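Side-chain contacts in translation initiation inhibitor (Streptococcus pyogenes, PDB 2EWC), which is of unknown function but belongs to the highly conserved YjgF family and is a putative translation initiation inhibitor: residues I4-V9 with G14-V19; D23-N28 with V56-D61; E48-L53 with K84-G89; G32-G35 with S40-N43; M82-E85 with R90-A93. One frame throughout, in Å; residues are numbered along the deposited sequence.

Following the chain from the N terminus, contact 1 closes first, pairing I4-V9 with G14-V19 in the opening hairpin. Strand 24-30 comes next; its residues D23-N28 meet V56-D61, beyond helix 38-54, so contact 2 closes a loop of 27 residues. Contact 4 falls wholly within that loop, fastening G32-G35 to the start of the same helix at S40-N43. Contact 3 crosses contact 2: E48-L53 lies before V56-D61 in sequence, yet its partner K84-G89 lies after it, joining helix 38-54 to helix 76-87. Contact 5 shares K84 and E85 with contact 3 and closes the turn from helix 76-87 towards strand 93-98.

Contact 1 of 5, residues I4-V9 with G14-V19; sequences IRRYDV and GHTGLV
Y7 faces two residues at once, G17 and L18, because the second strand carries a classic beta bulge there. Y7 N donates to L18 O over 2.8 Å, and L18 N returns a longer bond to Y7 O, 3.2 Å. Beyond the bulge the chain turns a corner at D8, whose left-handed backbone (phi 52°) brings D8 O within 3.0 Å of G17 N, a bond with a bent N-H...O angle of 140°. A water also donates to D8 O and links it to the edge of the H15 ring at NE2.

Antiparallel pairing continues on both sides: R6 with V19 and V9 with T16 are non-hydrogen-bonded pairs. This is the N-terminal hairpin of the YjgF fold, at the margin of the mixed sheet, and one of its surfaces is taken up by a second subunit. T16 occupies that surface with its methyl and hydroxyl divided. Its CG2 lies 3.5 Å from R6 CB and also touches Y7 O, whereas OG1, flanked by the R6 chain and V9 CG2, bonds to the Y91 carbonyl of the second subunit. R6 crosses T16 at about a right angle and runs extended towards that subunit, where NH1 bonds to D61 O. I4 CG2, anti to the backbone N, reaches V19 CG1 at 3.5 Å and covers one face of the R6 guanidinium near its rim. At the corner, D8 OD2 forms salt bridges with R51 and R52; on the Y7 and L18 surface, Y7 OH bonds to E20.

Contact 2 of 5, residues D23-N28 with V56-D61; sequences DFYYLN and VGLTLD
V56 turns both methyls to the Y25 ring: its chi1 of -67° sets CG1 anti to the carbonyl carbon and wedges CG2 into the crowded position between that carbon and the backbone N. In L58 the chain is straight at its second torsion (chi2 175°), which carries CD1 forward to the same tyrosine. The two side chains then use the ring differently. L58 crosses Y25 at about a right angle and sets CD1 over one face, 4.0 Å from the ring centroid and 17° off the normal, a CH-pi contact displaced a little towards the CD2 and CE2 rim. V56 instead slides past the tyrosine in the opposite direction; its CG2 meets Y25 CE1 obliquely at 3.8 Å, and CG1 is equally close to that carbon.

G57, at positive phi, is the C-prime residue of a Schellman motif that ends helix 38-54, with L58 N bonded back to L53 O. This reversal is consistent with V56 and L58 both facing strand 24-30, where L18 and A118 from the neighbouring strands also pack on Y25.

Across the two segments there is no hydrogen bond or ion pair. Cohesion between them therefore probably rests on dispersion, the weakly polar CH-pi approach and exclusion of water, joining the end of a helix to the sheet through one aromatic ring.

Contact 3 of 5, residues E48-L53 with K84-G89; sequences EMERRL and KERFNG
E50 and R86 form a salt bridge between the two helices, with R86 NH2 only 2.6 Å from E50 OE1. The bond is short but not straight, with an angle of 135° at the hydrogen. Seen from the arginine the approach is regular, since the oxygen lies at the guanidinium edge and in its plane. Seen from the glutamate it is not: NH2 comes from above the carboxylate, 60° out of plane, and the two flat groups stand 67° apart. The one-pronged geometry may reflect the other demands on R86, whose NH2 also forms a salt bridge with D47 and whose NH1 makes a weak hydrogen bond to the N43 carbonyl.

A second ionic group lies on helix 38-54 itself. E48 OE2 accepts from R51 NH2 at 3.0 Å, in the guanidinium plane, while R52 lies with a face towards the same oxygen in a long, purely electrostatic pairing. Both arginines also hold D8, which probably offsets their gathered charge.

Beyond the polar atoms, selenomethionine M49 and F87 approach from opposite directions. M49 bends at its last torsion and brings CE to 3.6 Å from F87 CZ, meeting the ring obliquely.

M66 of strand 63-70 touches both M49 and F87, and C30 of strand 24-30 adds to the lining beside M49, so the apolar part of this helix-helix contact lies on the sheet.

Contact 4 of 5, residues G32-G35 with S40-N43; sequences GNVG and SQIN
N33 reaches across to the helix with its side-chain amide: ND2 donates to S40 O over 2.8 Å, nearly straight at 163°. The carbonyl receives this N-H from a direction tilted 32° out of its plane, although the oxygen lies close to the plane of the N33 amide. Beside it, G32 O takes a CA-H...O contact from Q41 CA at 3.5 Å, and N33 O rests 3.5 Å from Q41 CG. A water also lies between the segments, accepting from G32 N at 3.1 Å and placed to donate to Q41 O at 2.8 Å.

Two features of the backbone and side chain place these groups. N33 adopts a left-handed conformation (phi 49°), which turns its CB bond towards helix 38-54 while its carbonyl meets the glutamine. Q41 extends beyond CG along the loop, bringing NE2 near V34 CG1 and G35; G35 N and Q41 NE2 are both donors, so their proximity adds no bond.

The next shell fixes the end of Q41. NE2 donates to the carbonyls of Q36 and G109, and OE1 accepts from L111 N. Helix 38-54 is thus tied both to the loop that follows strand 24-30 and to the one that precedes strand 112-119, with L110 packing on V34 and Q41.

Chemically, the Q41 amide uses both its donor and its acceptor end on main-chain partners, which should fix its rotation and satisfies polar atoms of a buried glutamine.

Contact 5 of 5, residues M82-E85 with R90-A93; sequences MIKE and RYPA
Y91, on the return leg of a beta-alpha-beta crossover, leans its ring against I83 and K84 of the helix; in this crossover strand 63-70 leads through helix 76-87 to the parallel neighbouring strand 93-98. The contact closes the turn between that helix and the incoming strand.

Apolar packing carries it. With CG1 beside the backbone N (chi1 -76°), I83 turns CG2 anti to that nitrogen, and this methyl lies 3.6 Å from Y91 CD1 and 3.9 Å from CE1, approaching the ring obliquely. The two side chains cross at a slant. I83 also packs on F46 of helix 38-54 and M66 of strand 63-70, so the tyrosine covers a buried residue.

Polar atoms take a lesser part, and no hydrogen bond joins the two segments. The amine of K84 leads away, its chain bent at the third torsion, to a weak hydrogen bond with D12 O of the third subunit.

The third subunit also packs here: its G14 lies against both I83 and Y91, and P92 adds backbone hydrogen bonds to the same chain. At the far end of the ring, the hydroxyl meets aliphatic carbon, with Y91 OH 3.8 Å from K84 CG and 4.0 Å from K84 CA.

Contact 1 of 5, residues I4-V9 with G14-V19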
# COMPACT_ATOMS: atom_id res chain seq x y z
N ILE B 4 -48.03 4.15 19.46
CA ILE B 4 -47.22 5.28 19.04
C ILE B 4 -47.79 6.58 19.61
O ILE B 4 -48.97 6.87 19.45
CB ILE B 4 -47.11 5.36 17.49
CG1 ILE B 4 -46.46 4.09 16.94
CG2 ILE B 4 -46.35 6.62 17.07
CD1 ILE B 4 -46.68 3.88 15.46
N ARG B 5 -46.96 7.35 20.31
CA ARG B 5 -47.39 8.64 20.79
C ARG B 5 -46.68 9.73 20.02
O ARG B 5 -45.47 9.64 19.78
CB ARG B 5 -47.12 8.77 22.29
CG ARG B 5 -47.75 7.66 23.12
CD ARG B 5 -47.05 7.59 24.47
NE ARG B 5 -47.95 7.15 25.54
CZ ARG B 5 -48.88 7.92 26.10
NH1 ARG B 5 -49.06 9.18 25.71
NH2 ARG B 5 -49.64 7.42 27.06
N ARG B 6 -47.43 10.75 19.64
CA ARG B 6 -46.92 11.86 18.85
C ARG B 6 -47.00 13.18 19.65
O ARG B 6 -48.08 13.57 20.06
CB ARG B 6 -47.69 11.94 17.53
CG ARG B 6 -47.49 10.69 16.64
CD ARG B 6 -48.53 10.58 15.52
NE ARG B 6 -48.11 9.63 14.49
CZ ARG B 6 -48.44 8.34 14.46
NH1 ARG B 6 -48.00 7.57 13.47
NH2 ARG B 6 -49.23 7.82 15.40
N TYR B 7 -45.86 13.84 19.86
CA TYR B 7 -45.79 15.07 20.68
C TYR B 7 -45.37 16.25 19.84
O TYR B 7 -44.74 16.06 18.81
CB TYR B 7 -44.75 14.92 21.79
CG TYR B 7 -44.98 13.79 22.76
CD1 TYR B 7 -45.50 14.04 24.03
CD2 TYR B 7 -44.64 12.48 22.43
CE1 TYR B 7 -45.71 12.98 24.94
CE2 TYR B 7 -44.84 11.43 23.32
CZ TYR B 7 -45.38 11.69 24.57
OH TYR B 7 -45.55 10.65 25.44
N ASP B 8 -45.72 17.47 20.27
CA ASP B 8 -45.31 18.67 19.54
C ASP B 8 -45.68 18.61 18.04
O ASP B 8 -44.85 18.86 17.16
CB ASP B 8 -43.79 18.86 19.71
CG ASP B 8 -43.33 20.25 19.31
OD1 ASP B 8 -44.15 21.19 19.42
OD2 ASP B 8 -42.15 20.39 18.89
N VAL B 9 -46.93 18.24 17.77
CA VAL B 9 -47.43 18.07 16.41
C VAL B 9 -47.63 19.43 15.74
O VAL B 9 -48.19 20.35 16.33
CB VAL B 9 -48.74 17.29 16.41
CG1 VAL B 9 -49.38 17.29 15.04
CG2 VAL B 9 -48.49 15.86 16.85
N GLY B 14 -47.56 19.32 8.67
CA GLY B 14 -47.79 17.88 8.56
C GLY B 14 -46.62 17.06 9.08
O GLY B 14 -46.17 16.13 8.42
N HIS B 15 -46.11 17.42 10.26
CA HIS B 15 -45.05 16.64 10.91
C HIS B 15 -45.25 16.57 12.42
O HIS B 15 -45.97 17.39 13.00
CB HIS B 15 -43.64 17.16 10.54
CG HIS B 15 -43.31 18.53 11.08
ND1 HIS B 15 -42.80 19.54 10.28
CD2 HIS B 15 -43.36 19.03 12.34
CE1 HIS B 15 -42.57 20.60 11.03
NE2 HIS B 15 -42.90 20.33 12.28
N THR B 16 -44.60 15.60 13.06
CA THR B 16 -44.62 15.48 14.51
C THR B 16 -43.23 15.80 15.05
O THR B 16 -42.22 15.24 14.57
CB THR B 16 -45.05 14.05 14.93
OG1 THR B 16 -46.40 13.82 14.49
CG2 THR B 16 -44.95 13.87 16.42
N GLY B 17 -43.17 16.69 16.05
CA GLY B 17 -41.89 17.16 16.59
C GLY B 17 -41.10 16.03 17.22
O GLY B 17 -39.89 15.95 17.06
N LEU B 18 -41.80 15.16 17.94
CA LEU B 18 -41.17 14.01 18.57
C LEU B 18 -42.16 12.84 18.57
O LEU B 18 -43.27 12.96 19.11
CB LEU B 18 -40.78 14.33 20.02
CG LEU B 18 -40.18 13.14 20.78
CD1 LEU B 18 -38.74 12.95 20.36
CD2 LEU B 18 -40.29 13.30 22.27
N VAL B 19 -41.74 11.71 18.01
CA VAL B 19 -42.57 10.52 17.97
C VAL B 19 -41.95 9.53 18.93
O VAL B 19 -40.76 9.26 18.85
CB VAL B 19 -42.63 9.90 16.58
CG1 VAL B 19 -43.50 8.63 16.60
CG2 VAL B 19 -43.16 10.88 15.56
O HOH W 1 -43.22 21.02 15.47

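Contact 2 of 5, residues D23-N28 with V56-D61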
# COMPACT_ATOMS: atom_id res chain seq x y z
N ASP B 23 -39.23 2.13 23.08
CA ASP B 23 -38.07 2.68 23.80
C ASP B 23 -37.34 3.78 23.01
O ASP B 23 -36.35 4.35 23.51
CB ASP B 23 -37.08 1.56 24.15
CG ASP B 23 -37.65 0.56 25.17
OD1 ASP B 23 -38.57 0.92 25.97
OD2 ASP B 23 -37.13 -0.59 25.20
N PHE B 24 -37.81 4.07 21.80
CA PHE B 24 -37.14 5.01 20.88
C PHE B 24 -37.94 6.26 20.59
O PHE B 24 -39.17 6.22 20.56
CB PHE B 24 -36.72 4.30 19.60
CG PHE B 24 -35.59 3.33 19.81
CD1 PHE B 24 -34.27 3.74 19.67
CD2 PHE B 24 -35.85 2.03 20.24
CE1 PHE B 24 -33.22 2.84 19.90
CE2 PHE B 24 -34.80 1.13 20.48
CZ PHE B 24 -33.49 1.54 20.29
N TYR B 25 -37.23 7.38 20.43
CA TYR B 25 -37.86 8.67 20.25
C TYR B 25 -37.27 9.31 19.02
O TYR B 25 -36.05 9.44 18.92
CB TYR B 25 -37.64 9.55 21.47
CG TYR B 25 -38.23 8.97 22.72
CD1 TYR B 25 -39.45 9.43 23.19
CD2 TYR B 25 -37.59 7.93 23.41
CE1 TYR B 25 -40.02 8.88 24.34
CE2 TYR B 25 -38.16 7.38 24.56
CZ TYR B 25 -39.37 7.87 25.01
OH TYR B 25 -39.94 7.35 26.13
N TYR B 26 -38.13 9.70 18.08
CA TYR B 26 -37.69 10.26 16.80
C TYR B 26 -37.99 11.75 16.75
O TYR B 26 -39.14 12.17 16.82
CB TYR B 26 -38.36 9.54 15.64
CG TYR B 26 -37.94 8.11 15.58
CD1 TYR B 26 -36.91 7.72 14.73
CD2 TYR B 26 -38.51 7.15 16.43
CE1 TYR B 26 -36.47 6.42 14.70
CE2 TYR B 26 -38.07 5.84 16.40
CZ TYR B 26 -37.06 5.49 15.53
OH TYR B 26 -36.60 4.19 15.49
N LEU B 27 -36.94 12.55 16.61
CA LEU B 27 -37.06 14.00 16.52
C LEU B 27 -37.17 14.47 15.08
O LEU B 27 -36.34 14.12 14.23
CB LEU B 27 -35.86 14.67 17.20
CG LEU B 27 -35.79 14.54 18.73
CD1 LEU B 27 -34.40 14.07 19.21
CD2 LEU B 27 -36.15 15.85 19.34
N ASN B 28 -38.22 15.24 14.80
CA ASN B 28 -38.33 15.99 13.56
C ASN B 28 -37.11 16.95 13.47
O ASN B 28 -36.40 17.15 14.47
CB ASN B 28 -39.66 16.75 13.59
CG ASN B 28 -40.03 17.34 12.25
OD1 ASN B 28 -40.54 16.66 11.38
ND2 ASN B 28 -39.80 18.64 12.10
N VAL B 56 -40.71 14.36 27.25
CA VAL B 56 -40.77 12.97 27.68
C VAL B 56 -39.77 12.72 28.81
O VAL B 56 -39.41 11.58 29.10
CB VAL B 56 -40.54 12.00 26.49
CG1 VAL B 56 -41.71 12.09 25.52
CG2 VAL B 56 -39.20 12.29 25.76
N GLY B 57 -39.34 13.81 29.45
CA GLY B 57 -38.45 13.76 30.60
C GLY B 57 -37.04 13.30 30.27
O GLY B 57 -36.33 12.76 31.13
N LEU B 58 -36.62 13.52 29.02
CA LEU B 58 -35.28 13.13 28.59
C LEU B 58 -34.38 14.34 28.42
O LEU B 58 -34.81 15.49 28.46
CB LEU B 58 -35.32 12.28 27.31
CG LEU B 58 -36.04 10.93 27.40
CD1 LEU B 58 -36.09 10.29 26.04
CD2 LEU B 58 -35.38 10.00 28.44
N THR B 59 -33.12 14.02 28.16
CA THR B 59 -32.01 14.94 28.19
C THR B 59 -31.12 14.51 26.99
O THR B 59 -31.27 13.38 26.46
CB THR B 59 -31.35 14.72 29.57
OG1 THR B 59 -31.40 15.92 30.37
CG2 THR B 59 -29.98 14.13 29.49
N LEU B 60 -30.22 15.39 26.55
CA LEU B 60 -29.23 15.08 25.50
C LEU B 60 -28.41 13.81 25.76
O LEU B 60 -27.89 13.21 24.80
CB LEU B 60 -28.26 16.25 25.32
CG LEU B 60 -28.82 17.58 24.80
CD1 LEU B 60 -27.73 18.62 24.67
CD2 LEU B 60 -29.53 17.40 23.50
N ASP B 61 -28.27 13.42 27.04
CA ASP B 61 -27.63 12.15 27.40
C ASP B 61 -28.41 10.95 26.79
O ASP B 61 -27.84 9.88 26.62
CB ASP B 61 -27.55 11.96 28.93
CG ASP B 61 -26.29 12.62 29.59
OD1 ASP B 61 -25.58 13.49 28.99
OD2 ASP B 61 -26.04 12.27 30.76

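Contact 3 of 5, residues E48-L53 with K84-G89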
# COMPACT_ATOMS: atom_id res chain seq x y z
N GLU B 48 -34.03 23.59 20.68
CA GLU B 48 -35.27 22.92 20.28
C GLU B 48 -35.21 21.42 20.58
O GLU B 48 -36.19 20.86 21.10
CB GLU B 48 -35.64 23.13 18.80
CG GLU B 48 -36.89 24.02 18.54
CD GLU B 48 -37.79 23.56 17.34
OE1 GLU B 48 -37.28 23.25 16.20
OE2 GLU B 48 -39.03 23.55 17.53
N MSE B 49 -34.07 20.79 20.26
CA MSE B 49 -33.87 19.37 20.53
C MSE B 49 -34.08 19.07 22.03
O MSE B 49 -34.81 18.13 22.37
CB MSE B 49 -32.48 18.90 20.06
CG MSE B 49 -32.20 17.42 20.27
SE MSE B 49 -30.65 16.77 19.56
CE MSE B 49 -29.43 17.80 20.32
N GLU B 50 -33.47 19.88 22.90
CA GLU B 50 -33.66 19.76 24.34
C GLU B 50 -35.11 20.00 24.77
O GLU B 50 -35.62 19.30 25.65
CB GLU B 50 -32.75 20.73 25.11
CG GLU B 50 -31.27 20.37 25.04
CD GLU B 50 -30.41 21.19 25.97
OE1 GLU B 50 -30.48 22.45 25.93
OE2 GLU B 50 -29.66 20.56 26.77
N ARG B 51 -35.74 21.02 24.17
CA ARG B 51 -37.14 21.33 24.46
C ARG B 51 -38.00 20.12 24.16
O ARG B 51 -38.83 19.74 24.97
CB ARG B 51 -37.65 22.51 23.62
CG ARG B 51 -39.12 22.87 23.93
CD ARG B 51 -39.69 24.00 23.07
NE ARG B 51 -39.80 23.61 21.67
CZ ARG B 51 -40.80 22.91 21.13
NH1 ARG B 51 -41.84 22.52 21.87
NH2 ARG B 51 -40.76 22.61 19.83
N ARG B 52 -37.81 19.52 22.99
CA ARG B 52 -38.65 18.40 22.60
C ARG B 52 -38.39 17.18 23.48
O ARG B 52 -39.33 16.54 23.91
CB ARG B 52 -38.49 18.09 21.12
CG ARG B 52 -39.35 18.97 20.22
CD ARG B 52 -38.78 18.98 18.80
NE ARG B 52 -39.65 19.68 17.85
CZ ARG B 52 -39.33 19.91 16.57
NH1 ARG B 52 -38.15 19.52 16.07
NH2 ARG B 52 -40.21 20.55 15.78
N LEU B 53 -37.13 16.91 23.75
CA LEU B 53 -36.74 15.82 24.62
C LEU B 53 -37.31 15.97 26.04
O LEU B 53 -37.66 14.97 26.69
CB LEU B 53 -35.21 15.67 24.65
CG LEU B 53 -34.54 15.13 23.39
CD1 LEU B 53 -33.03 15.25 23.49
CD2 LEU B 53 -34.96 13.68 23.16
N LYS B 84 -19.30 19.77 22.22
CA LYS B 84 -18.43 19.47 23.35
C LYS B 84 -18.87 20.26 24.59
O LYS B 84 -18.85 19.72 25.69
CB LYS B 84 -16.96 19.65 22.99
CG LYS B 84 -16.54 18.57 21.99
CD LYS B 84 -15.07 18.46 21.78
CE LYS B 84 -14.64 19.21 20.55
NZ LYS B 84 -13.17 19.50 20.64
N GLU B 85 -19.35 21.48 24.38
CA GLU B 85 -19.88 22.31 25.48
C GLU B 85 -21.25 21.85 26.01
O GLU B 85 -21.54 21.99 27.20
CB GLU B 85 -19.92 23.78 25.06
CG GLU B 85 -18.53 24.42 24.86
CD GLU B 85 -18.61 25.89 24.41
OE1 GLU B 85 -19.75 26.42 24.39
OE2 GLU B 85 -17.55 26.51 24.08
N ARG B 86 -22.10 21.31 25.14
CA ARG B 86 -23.47 20.96 25.54
C ARG B 86 -23.76 19.49 25.86
O ARG B 86 -24.70 19.20 26.62
CB ARG B 86 -24.46 21.52 24.52
CG ARG B 86 -24.44 23.03 24.57
CD ARG B 86 -25.45 23.58 23.64
NE ARG B 86 -26.80 23.35 24.13
CZ ARG B 86 -27.85 24.03 23.71
NH1 ARG B 86 -27.70 25.00 22.82
NH2 ARG B 86 -29.05 23.75 24.19
N PHE B 87 -22.98 18.58 25.29
CA PHE B 87 -23.15 17.13 25.50
C PHE B 87 -22.25 16.53 26.61
O PHE B 87 -22.47 15.40 27.03
CB PHE B 87 -22.93 16.36 24.20
CG PHE B 87 -24.06 16.45 23.23
CD1 PHE B 87 -24.27 17.60 22.48
CD2 PHE B 87 -24.92 15.36 23.05
CE1 PHE B 87 -25.30 17.68 21.55
CE2 PHE B 87 -25.98 15.42 22.13
CZ PHE B 87 -26.17 16.59 21.37
N ASN B 88 -21.23 17.28 27.05
CA ASN B 88 -20.45 16.94 28.25
C ASN B 88 -19.87 15.51 28.26
O ASN B 88 -20.14 14.72 29.17
CB ASN B 88 -21.30 17.11 29.51
CG ASN B 88 -22.09 18.42 29.51
OD1 ASN B 88 -21.52 19.51 29.67
ND2 ASN B 88 -23.42 18.30 29.36
N GLY B 89 -19.12 15.16 27.22
CA GLY B 89 -18.46 13.87 27.19
C GLY B 89 -19.34 12.68 26.83
O GLY B 89 -18.82 11.56 26.70

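Contact 4 of 5, residues G32-G35 with S40-N43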
# COMPACT_ATOMS: atom_id res chain seq x y z
N GLY B 32 -33.57 26.68 15.22
CA GLY B 32 -33.70 27.74 16.23
C GLY B 32 -32.84 28.97 15.95
O GLY B 32 -31.88 28.90 15.17
N ASN B 33 -33.18 30.10 16.60
CA ASN B 33 -32.46 31.37 16.44
C ASN B 33 -32.26 31.74 14.96
O ASN B 33 -31.14 32.08 14.59
CB ASN B 33 -31.08 31.30 17.12
CG ASN B 33 -31.18 31.20 18.64
OD1 ASN B 33 -32.17 31.61 19.23
ND2 ASN B 33 -30.13 30.65 19.28
N VAL B 34 -33.28 31.65 14.11
CA VAL B 34 -32.98 31.81 12.67
C VAL B 34 -32.76 33.27 12.28
O VAL B 34 -33.27 34.20 12.92
CB VAL B 34 -33.96 31.03 11.66
CG1 VAL B 34 -33.38 31.03 10.20
CG2 VAL B 34 -34.21 29.55 12.09
N GLY B 35 -31.94 33.46 11.26
CA GLY B 35 -31.47 34.79 10.92
C GLY B 35 -30.21 35.16 11.66
O GLY B 35 -29.58 36.17 11.35
N SER B 40 -24.97 30.53 16.61
CA SER B 40 -26.26 30.78 17.25
C SER B 40 -27.38 29.88 16.73
O SER B 40 -28.27 29.50 17.48
CB SER B 40 -26.67 32.24 17.10
OG SER B 40 -25.64 33.11 17.55
N GLN B 41 -27.33 29.54 15.44
CA GLN B 41 -28.36 28.66 14.84
C GLN B 41 -28.15 27.24 15.28
O GLN B 41 -29.10 26.50 15.43
CB GLN B 41 -28.40 28.76 13.32
CG GLN B 41 -28.90 30.09 12.84
CD GLN B 41 -29.31 30.09 11.40
OE1 GLN B 41 -29.59 29.04 10.82
NE2 GLN B 41 -29.34 31.27 10.80
N ILE B 42 -26.88 26.87 15.48
CA ILE B 42 -26.54 25.57 16.02
C ILE B 42 -27.04 25.44 17.47
O ILE B 42 -27.72 24.46 17.80
CB ILE B 42 -25.03 25.26 15.91
CG1 ILE B 42 -24.62 25.16 14.42
CG2 ILE B 42 -24.70 23.95 16.67
CD1 ILE B 42 -23.12 25.22 14.18
N ASN B 43 -26.73 26.43 18.32
CA ASN B 43 -27.32 26.49 19.68
C ASN B 43 -28.85 26.52 19.69
O ASN B 43 -29.47 25.88 20.52
CB ASN B 43 -26.77 27.66 20.49
CG ASN B 43 -25.36 27.41 20.99
OD1 ASN B 43 -24.48 28.28 20.89
ND2 ASN B 43 -25.13 26.21 21.51
O HOH W 2 -31.10 26.16 13.43

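Contact 5 of 5, residues M82-E85 with R90-A93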
# COMPACT_ATOMS: atom_id res chain seq x y z
N MSE B 82 -19.61 23.35 19.85
CA MSE B 82 -20.87 23.49 20.57
C MSE B 82 -21.35 22.17 21.17
O MSE B 82 -21.94 22.14 22.25
CB MSE B 82 -21.93 24.05 19.61
CG MSE B 82 -22.56 25.35 20.06
SE MSE B 82 -21.44 26.70 20.60
CE MSE B 82 -20.58 26.00 21.96
N ILE B 83 -21.08 21.08 20.46
CA ILE B 83 -21.38 19.73 20.95
C ILE B 83 -20.59 19.45 22.24
O ILE B 83 -21.15 18.99 23.24
CB ILE B 83 -21.09 18.69 19.86
CG1 ILE B 83 -22.22 18.72 18.81
CG2 ILE B 83 -20.96 17.26 20.47
CD1 ILE B 83 -21.94 17.83 17.60
N LYS B 84 -19.30 19.77 22.22
CA LYS B 84 -18.43 19.47 23.35
C LYS B 84 -18.87 20.26 24.59
O LYS B 84 -18.85 19.72 25.69
CB LYS B 84 -16.96 19.65 22.99
CG LYS B 84 -16.54 18.57 21.99
CD LYS B 84 -15.07 18.46 21.78
CE LYS B 84 -14.64 19.21 20.55
NZ LYS B 84 -13.17 19.50 20.64
N GLU B 85 -19.35 21.48 24.38
CA GLU B 85 -19.88 22.31 25.48
C GLU B 85 -21.25 21.85 26.01
O GLU B 85 -21.54 21.99 27.20
CB GLU B 85 -19.92 23.78 25.06
CG GLU B 85 -18.53 24.42 24.86
CD GLU B 85 -18.61 25.89 24.41
OE1 GLU B 85 -19.75 26.42 24.39
OE2 GLU B 85 -17.55 26.51 24.08
N ARG B 90 -20.65 12.90 26.67
CA ARG B 90 -21.54 11.84 26.19
C ARG B 90 -22.16 12.19 24.83
O ARG B 90 -23.10 12.99 24.75
CB ARG B 90 -22.61 11.53 27.24
CG ARG B 90 -22.04 10.89 28.50
CD ARG B 90 -23.03 10.85 29.64
NE ARG B 90 -22.39 10.52 30.91
CZ ARG B 90 -21.86 11.42 31.74
NH1 ARG B 90 -21.87 12.71 31.42
NH2 ARG B 90 -21.31 11.04 32.89
N TYR B 91 -21.60 11.61 23.77
CA TYR B 91 -21.92 11.99 22.38
C TYR B 91 -22.68 10.91 21.63
O TYR B 91 -22.44 9.73 21.86
CB TYR B 91 -20.65 12.37 21.60
CG TYR B 91 -19.71 13.29 22.38
CD1 TYR B 91 -20.11 14.58 22.73
CD2 TYR B 91 -18.46 12.85 22.80
CE1 TYR B 91 -19.28 15.42 23.46
CE2 TYR B 91 -17.60 13.69 23.54
CZ TYR B 91 -18.03 14.97 23.85
OH TYR B 91 -17.22 15.81 24.58
N PRO B 92 -23.60 11.31 20.73
CA PRO B 92 -24.25 10.37 19.82
C PRO B 92 -23.39 10.00 18.60
O PRO B 92 -22.40 10.68 18.29
CB PRO B 92 -25.49 11.13 19.36
CG PRO B 92 -25.06 12.55 19.38
CD PRO B 92 -24.13 12.67 20.57
N ALA B 93 -23.76 8.89 17.94
CA ALA B 93 -23.28 8.63 16.58
C ALA B 93 -23.85 9.75 15.72
O ALA B 93 -24.96 10.22 15.98
CB ALA B 93 -23.77 7.30 16.09